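Local coordinates for protein soluble lytic transglycosylase B3 (Pseudomonas aeruginosa, PDB 5ANZ) that probably cleaves the glycan strands of cell-wall peptidoglycan as a lytic transglycosylase, binds a calcium ion and takes part in cell-wall turnover, at residues P411-L414 with D415-T419; Y130-A134 with D135-A139. One frame throughout, in Å; residues are numbered along the deposited sequence.

Contact 1 (411-414 with 415-419) and contact 2 (130-134 with 135-139) are both local, each formed along one unbroken piece of chain at an end of a helix. Contact 1 finishes helix 411-417, the last of the model, in the putative peptidoglycan-binding domain; contact 2 starts helix 134-145 in the transglycosylase domain. Their centres lie about 44 Å apart, on opposite sides of the chain's centre, and their nearest atoms are about 29 Å from each other. Contact 2 is the one near the annotated sites: the side chain of Val137 is about 8 Å from that of Tyr326, an N-acetyl-D-glucosamine-binding residue whose sugar is absent from this model, and about 11 Å from that of the calcium ligand Asp233. Contact 1 lies away from them.

Contact 1 of 2, residues P411-L414 with D415-T419; sequences PALL and DRLRT
Leu413 and Leu417, one turn apart on the C-terminal helix 411-417 of the putative peptidoglycan-binding domain, form the close-packed side of this helix end. CG of Leu413 lies 4.1 Å from CD1 of Leu417, the two side chains crossing at a slant. Both are buried: Leu413 packs on Ile394 and Phe401 of helix 388-401, and Leu417 on Leu368 of helix 362-374 and on Cys397.

Regular i to i+4 bonds run from Asp415 N to Pro411 O (2.8 Å) through Leu417 N to Leu413 O (3.0 Å). The last, from Arg418 N to Leu414 O, is weak at 3.2 Å, at the residue where the chain leaves helical geometry.

Ala412, Asp415, Arg416 and the outer part of Arg418 form the solvent side. The end of Arg416 leads away from 411-414 to a cation-pi contact with Phe401, while Asp415 OD1 forms a long salt bridge to Arg418 NE, 3.5 Å. Exposed Arg418, its NH1 also paired with Glu367, lies over buried Leu414. Its chi1 of 57° sets CG 3.2 Å from Leu414 O; a bend at chi3 returns the guanidinium, one face taking Leu414 CG off-centre and Leu414 O near the rim, with NH2 3.4 Å from Leu414 CD2.

Contact 2 of 2, residues Y130-A134 with D135-A139; sequences YAVDA and DAVVA
Asp133 O accepts two backbone N-H groups where the extended chain of Val132 and Asp133 turns into helix 134-145: a sound bond from Val137 N, 3.2 Å, and a weak, bent one from Ala136 N, 3.1 Å. The next carbonyl, Ala134 O, receives Val138 N at 2.9 Å, so the regular i to i+4 pattern is established within the first turn.

Asp133 occupies the N-cap position, yet its carboxylate makes no capping bond. It leads away from the helix instead, and OD2 accepts hydrogen bonds from Trp247 NE1 and Gly250 N. The N-H of Ala134 is taken by OD2 of Asp127, so a carboxylate from the preceding helix serves this part of the first turn. Asp135 is likewise engaged elsewhere, its OD2 forming a salt bridge with Lys344 NZ; these acidic groups near the helix N-terminus would be expected to interact favourably with its dipole.

Two valines form a hydrophobic staple, unaccompanied by a capping bond from the Asp133 side chain. CG1 of Val132 meets CG2 of Val137 at 3.7 Å, the side chains crossing at about a right angle. Val132 CG1 is anti to its own backbone N (chi1 177°), which carries this methyl forward to the helix, while the Val137 methyl also lies 3.5 Å from Asp133 O. The contact bridges the incoming chain and the first turn.

Around this helix start, Val132 also touches Trp247 and Lys243, and Val137 packs on Leu235 of helix 231-244. Ala134 and Val138 lean on Leu116 of helix 106-118, and Val138 and Ala139 meet Phe343 of helix 330-343, so the start of helix 134-145 packs among helices 106-118, 231-244 and 330-343.

Contact 1 of 2, residues P411-L414 with D415-T419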
ATOM      1  N   PRO A 411     -17.892  15.241  -7.111  1.00 40.84           N
ATOM      2  CA  PRO A 411     -19.235  15.695  -6.736  1.00 42.12           C
ATOM      3  C   PRO A 411     -20.026  16.273  -7.916  1.00 45.75           C
ATOM      4  O   PRO A 411     -21.236  16.061  -8.001  1.00 42.88           O
ATOM      5  CB  PRO A 411     -18.948  16.772  -5.689  1.00 44.82           C
ATOM      6  CG  PRO A 411     -17.692  16.291  -5.025  1.00 47.08           C
ATOM      7  CD  PRO A 411     -16.876  15.636  -6.119  1.00 44.21           C
ATOM      8  N   ALA A 412     -19.345  16.980  -8.817  1.00 44.12           N
ATOM      9  CA  ALA A 412     -20.010  17.617  -9.948  1.00 43.60           C
ATOM     10  C   ALA A 412     -20.603  16.575 -10.897  1.00 37.48           C
ATOM     11  O   ALA A 412     -21.665  16.794 -11.483  1.00 39.42           O
ATOM     12  CB  ALA A 412     -19.044  18.521 -10.690  1.00 51.21           C
ATOM     13  N   LEU A 413     -19.922  15.439 -11.043  1.00 37.05           N
ATOM     14  CA  LEU A 413     -20.459  14.340 -11.847  1.00 35.68           C
ATOM     15  C   LEU A 413     -21.722  13.780 -11.208  1.00 36.43           C
ATOM     16  O   LEU A 413     -22.725  13.538 -11.879  1.00 38.47           O
ATOM     17  CB  LEU A 413     -19.430  13.227 -12.009  1.00 34.67           C
ATOM     18  CG  LEU A 413     -19.896  11.975 -12.754  1.00 36.79           C
ATOM     19  CD1 LEU A 413     -20.366  12.321 -14.160  1.00 34.91           C
ATOM     20  CD2 LEU A 413     -18.764  10.948 -12.796  1.00 35.96           C
ATOM     21  N   LEU A 414     -21.662  13.568  -9.899  1.00 35.69           N
ATOM     22  CA  LEU A 414     -22.830  13.125  -9.163  1.00 37.10           C
ATOM     23  C   LEU A 414     -23.980  14.143  -9.279  1.00 41.41           C
ATOM     24  O   LEU A 414     -25.142  13.757  -9.434  1.00 41.73           O
ATOM     25  CB  LEU A 414     -22.470  12.885  -7.695  1.00 38.10           C
ATOM     26  CG  LEU A 414     -23.487  12.077  -6.895  1.00 47.80           C
ATOM     27  CD1 LEU A 414     -23.741  10.735  -7.575  1.00 52.53           C
ATOM     28  CD2 LEU A 414     -22.988  11.875  -5.476  1.00 49.91           C
ATOM     29  N   ASP A 415     -23.658  15.437  -9.212  1.00 40.47           N
ATOM     30  CA  ASP A 415     -24.682  16.487  -9.322  1.00 43.08           C
ATOM     31  C   ASP A 415     -25.329  16.515 -10.708  1.00 51.90           C
ATOM     32  O   ASP A 415     -26.530  16.758 -10.843  1.00 53.09           O
ATOM     33  CB  ASP A 415     -24.090  17.864  -9.017  1.00 44.66           C
ATOM     34  CG  ASP A 415     -23.773  18.054  -7.549  1.00 62.68           C
ATOM     35  OD1 ASP A 415     -24.401  17.373  -6.708  1.00 62.04           O
ATOM     36  OD2 ASP A 415     -22.898  18.891  -7.238  1.00 75.37           O
ATOM     37  N   ARG A 416     -24.524  16.291 -11.737  1.00 49.67           N
ATOM     38  CA  ARG A 416     -25.042  16.255 -13.102  1.00 53.19           C
ATOM     39  C   ARG A 416     -25.977  15.062 -13.270  1.00 50.10           C
ATOM     40  O   ARG A 416     -27.057  15.179 -13.851  1.00 51.52           O
ATOM     41  CB  ARG A 416     -23.896  16.192 -14.115  1.00 38.82           C
ATOM     42  CG  ARG A 416     -24.346  16.026 -15.554  1.00 59.73           C
ATOM     43  CD  ARG A 416     -25.134  17.231 -16.045  1.00 65.11           C
ATOM     44  NE  ARG A 416     -24.695  17.654 -17.373  1.00 67.12           N
ATOM     45  CZ  ARG A 416     -25.112  17.103 -18.508  1.00 76.61           C
ATOM     46  NH1 ARG A 416     -25.982  16.102 -18.482  1.00 82.48           N
ATOM     47  NH2 ARG A 416     -24.657  17.551 -19.671  1.00 73.82           N
ATOM     48  N   LEU A 417     -25.554  13.919 -12.739  1.00 47.48           N
ATOM     49  CA  LEU A 417     -26.322  12.682 -12.816  1.00 41.94           C
ATOM     50  C   LEU A 417     -27.708  12.773 -12.187  1.00 52.77           C
ATOM     51  O   LEU A 417     -28.634  12.102 -12.640  1.00 57.70           O
ATOM     52  CB  LEU A 417     -25.537  11.547 -12.152  1.00 38.36           C
ATOM     53  CG  LEU A 417     -24.457  10.914 -13.031  1.00 41.94           C
ATOM     54  CD1 LEU A 417     -23.483  10.102 -12.194  1.00 43.56           C
ATOM     55  CD2 LEU A 417     -25.102  10.038 -14.089  1.00 46.10           C
ATOM     56  N   ARG A 418     -27.862  13.594 -11.151  1.00 53.76           N
ATOM     57  CA  ARG A 418     -29.142  13.674 -10.455  1.00 61.70           C
ATOM     58  C   ARG A 418     -29.947  14.930 -10.787  1.00 68.86           C
ATOM     59  O   ARG A 418     -30.745  15.387  -9.969  1.00 77.74           O
ATOM     60  CB  ARG A 418     -28.933  13.598  -8.942  1.00 65.77           C
ATOM     61  CG  ARG A 418     -28.001  14.652  -8.377  1.00 72.50           C
ATOM     62  CD  ARG A 418     -28.243  14.853  -6.890  1.00 79.46           C
ATOM     63  NE  ARG A 418     -27.007  15.095  -6.151  1.00 83.38           N
ATOM     64  CZ  ARG A 418     -26.320  14.145  -5.526  1.00 83.99           C
ATOM     65  NH1 ARG A 418     -26.750  12.892  -5.555  1.00 83.28           N
ATOM     66  NH2 ARG A 418     -25.206  14.444  -4.871  1.00 84.79           N
ATOM     67  N   THR A 419     -29.751  15.479 -11.983  1.00 73.00           N
ATOM     68  CA  THR A 419     -30.522  16.645 -12.415  1.00 78.64           C
ATOM     69  C   THR A 419     -32.022  16.361 -12.415  1.00 86.63           C
ATOM     70  O   THR A 419     -32.790  17.034 -13.103  1.00 91.46           O
ATOM     71  CB  THR A 419     -30.115  17.112 -13.824  1.00 75.74           C
ATOM     72  OG1 THR A 419     -30.110  15.992 -14.717  1.00 76.71           O
ATOM     73  CG2 THR A 419     -28.737  17.756 -13.799  1.00 72.92           C
TER

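Contact 2 of 2, residues Y130-A134 with D135-A139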
ATOM      1  N   TYR A 130      20.814  -7.365  -2.317  1.00 31.76           N
ATOM      2  CA  TYR A 130      19.489  -7.619  -2.876  1.00 28.31           C
ATOM      3  C   TYR A 130      19.248  -6.840  -4.163  1.00 29.16           C
ATOM      4  O   TYR A 130      18.239  -7.047  -4.823  1.00 32.88           O
ATOM      5  CB  TYR A 130      18.396  -7.286  -1.851  1.00 26.58           C
ATOM      6  CG  TYR A 130      18.463  -8.196  -0.649  1.00 27.59           C
ATOM      7  CD1 TYR A 130      17.909  -9.468  -0.694  1.00 34.42           C
ATOM      8  CD2 TYR A 130      19.119  -7.804   0.514  1.00 28.73           C
ATOM      9  CE1 TYR A 130      17.991 -10.318   0.384  1.00 31.04           C
ATOM     10  CE2 TYR A 130      19.208  -8.652   1.605  1.00 30.43           C
ATOM     11  CZ  TYR A 130      18.637  -9.907   1.533  1.00 30.72           C
ATOM     12  OH  TYR A 130      18.722 -10.777   2.594  1.00 28.93           O
ATOM     13  N   ALA A 131      20.186  -5.973  -4.531  1.00 29.11           N
ATOM     14  CA  ALA A 131      19.997  -5.105  -5.692  1.00 23.05           C
ATOM     15  C   ALA A 131      18.685  -4.324  -5.547  1.00 25.22           C
ATOM     16  O   ALA A 131      17.821  -4.329  -6.449  1.00 25.71           O
ATOM     17  CB  ALA A 131      20.004  -5.900  -6.979  1.00 26.05           C
ATOM     18  N   VAL A 132      18.557  -3.639  -4.416  1.00 22.18           N
ATOM     19  CA  VAL A 132      17.419  -2.760  -4.174  1.00 21.83           C
ATOM     20  C   VAL A 132      17.949  -1.439  -3.630  1.00 22.63           C
ATOM     21  O   VAL A 132      18.775  -1.432  -2.724  1.00 24.86           O
ATOM     22  CB  VAL A 132      16.411  -3.355  -3.176  1.00 19.19           C
ATOM     23  CG1 VAL A 132      15.287  -2.374  -2.912  1.00 22.15           C
ATOM     24  CG2 VAL A 132      15.841  -4.673  -3.730  1.00 21.15           C
ATOM     25  N   ASP A 133      17.465  -0.337  -4.191  1.00 20.95           N
ATOM     26  CA  ASP A 133      17.933   0.990  -3.812  1.00 21.59           C
ATOM     27  C   ASP A 133      17.621   1.311  -2.360  1.00 22.67           C
ATOM     28  O   ASP A 133      16.491   1.126  -1.907  1.00 22.08           O
ATOM     29  CB  ASP A 133      17.317   2.045  -4.731  1.00 19.52           C
ATOM     30  CG  ASP A 133      17.734   1.845  -6.177  1.00 29.61           C
ATOM     31  OD1 ASP A 133      18.809   2.342  -6.556  1.00 33.17           O
ATOM     32  OD2 ASP A 133      17.021   1.152  -6.924  1.00 29.08           O
ATOM     33  N   ALA A 134      18.627   1.812  -1.650  1.00 20.63           N
ATOM     34  CA  ALA A 134      18.485   2.135  -0.237  1.00 21.66           C
ATOM     35  C   ALA A 134      17.370   3.144  -0.015  1.00 18.45           C
ATOM     36  O   ALA A 134      16.660   3.068   0.988  1.00 18.80           O
ATOM     37  CB  ALA A 134      19.790   2.678   0.322  1.00 20.92           C
ATOM     38  N   ASP A 135      17.233   4.102  -0.934  1.00 19.80           N
ATOM     39  CA  ASP A 135      16.263   5.174  -0.725  1.00 17.60           C
ATOM     40  C   ASP A 135      14.852   4.620  -0.757  1.00 18.61           C
ATOM     41  O   ASP A 135      13.977   5.081  -0.020  1.00 18.10           O
ATOM     42  CB  ASP A 135      16.408   6.281  -1.769  1.00 21.06           C
ATOM     43  CG  ASP A 135      17.670   7.122  -1.579  1.00 38.39           C
ATOM     44  OD1 ASP A 135      18.327   7.024  -0.515  1.00 38.00           O
ATOM     45  OD2 ASP A 135      17.991   7.899  -2.506  1.00 41.42           O
ATOM     46  N   ALA A 136      14.625   3.605  -1.591  1.00 17.98           N
ATOM     47  CA  ALA A 136      13.309   2.978  -1.662  1.00 17.32           C
ATOM     48  C   ALA A 136      13.025   2.133  -0.415  1.00 16.49           C
ATOM     49  O   ALA A 136      11.926   2.198   0.121  1.00 18.69           O
ATOM     50  CB  ALA A 136      13.181   2.120  -2.911  1.00 19.76           C
ATOM     51  N   VAL A 137      14.016   1.371   0.042  1.00 16.87           N
ATOM     52  CA  VAL A 137      13.887   0.616   1.304  1.00 17.44           C
ATOM     53  C   VAL A 137      13.542   1.554   2.458  1.00 16.90           C
ATOM     54  O   VAL A 137      12.614   1.296   3.231  1.00 16.00           O
ATOM     55  CB  VAL A 137      15.178  -0.147   1.625  1.00 17.07           C
ATOM     56  CG1 VAL A 137      15.080  -0.847   2.987  1.00 19.24           C
ATOM     57  CG2 VAL A 137      15.460  -1.196   0.553  1.00 21.01           C
ATOM     58  N   VAL A 138      14.268   2.661   2.569  1.00 15.77           N
ATOM     59  CA  VAL A 138      14.011   3.583   3.662  1.00 16.16           C
ATOM     60  C   VAL A 138      12.660   4.294   3.489  1.00 16.93           C
ATOM     61  O   VAL A 138      11.967   4.547   4.465  1.00 15.96           O
ATOM     62  CB  VAL A 138      15.167   4.599   3.820  1.00 16.49           C
ATOM     63  CG1 VAL A 138      14.794   5.734   4.787  1.00 17.79           C
ATOM     64  CG2 VAL A 138      16.431   3.861   4.332  1.00 17.44           C
ATOM     65  N   ALA A 139      12.253   4.576   2.251  1.00 14.85           N
ATOM     66  CA  ALA A 139      10.951   5.198   2.061  1.00 14.76           C
ATOM     67  C   ALA A 139       9.826   4.271   2.501  1.00 17.41           C
ATOM     68  O   ALA A 139       8.858   4.713   3.101  1.00 16.78           O
ATOM     69  CB  ALA A 139      10.761   5.620   0.590  1.00 19.90           C
TER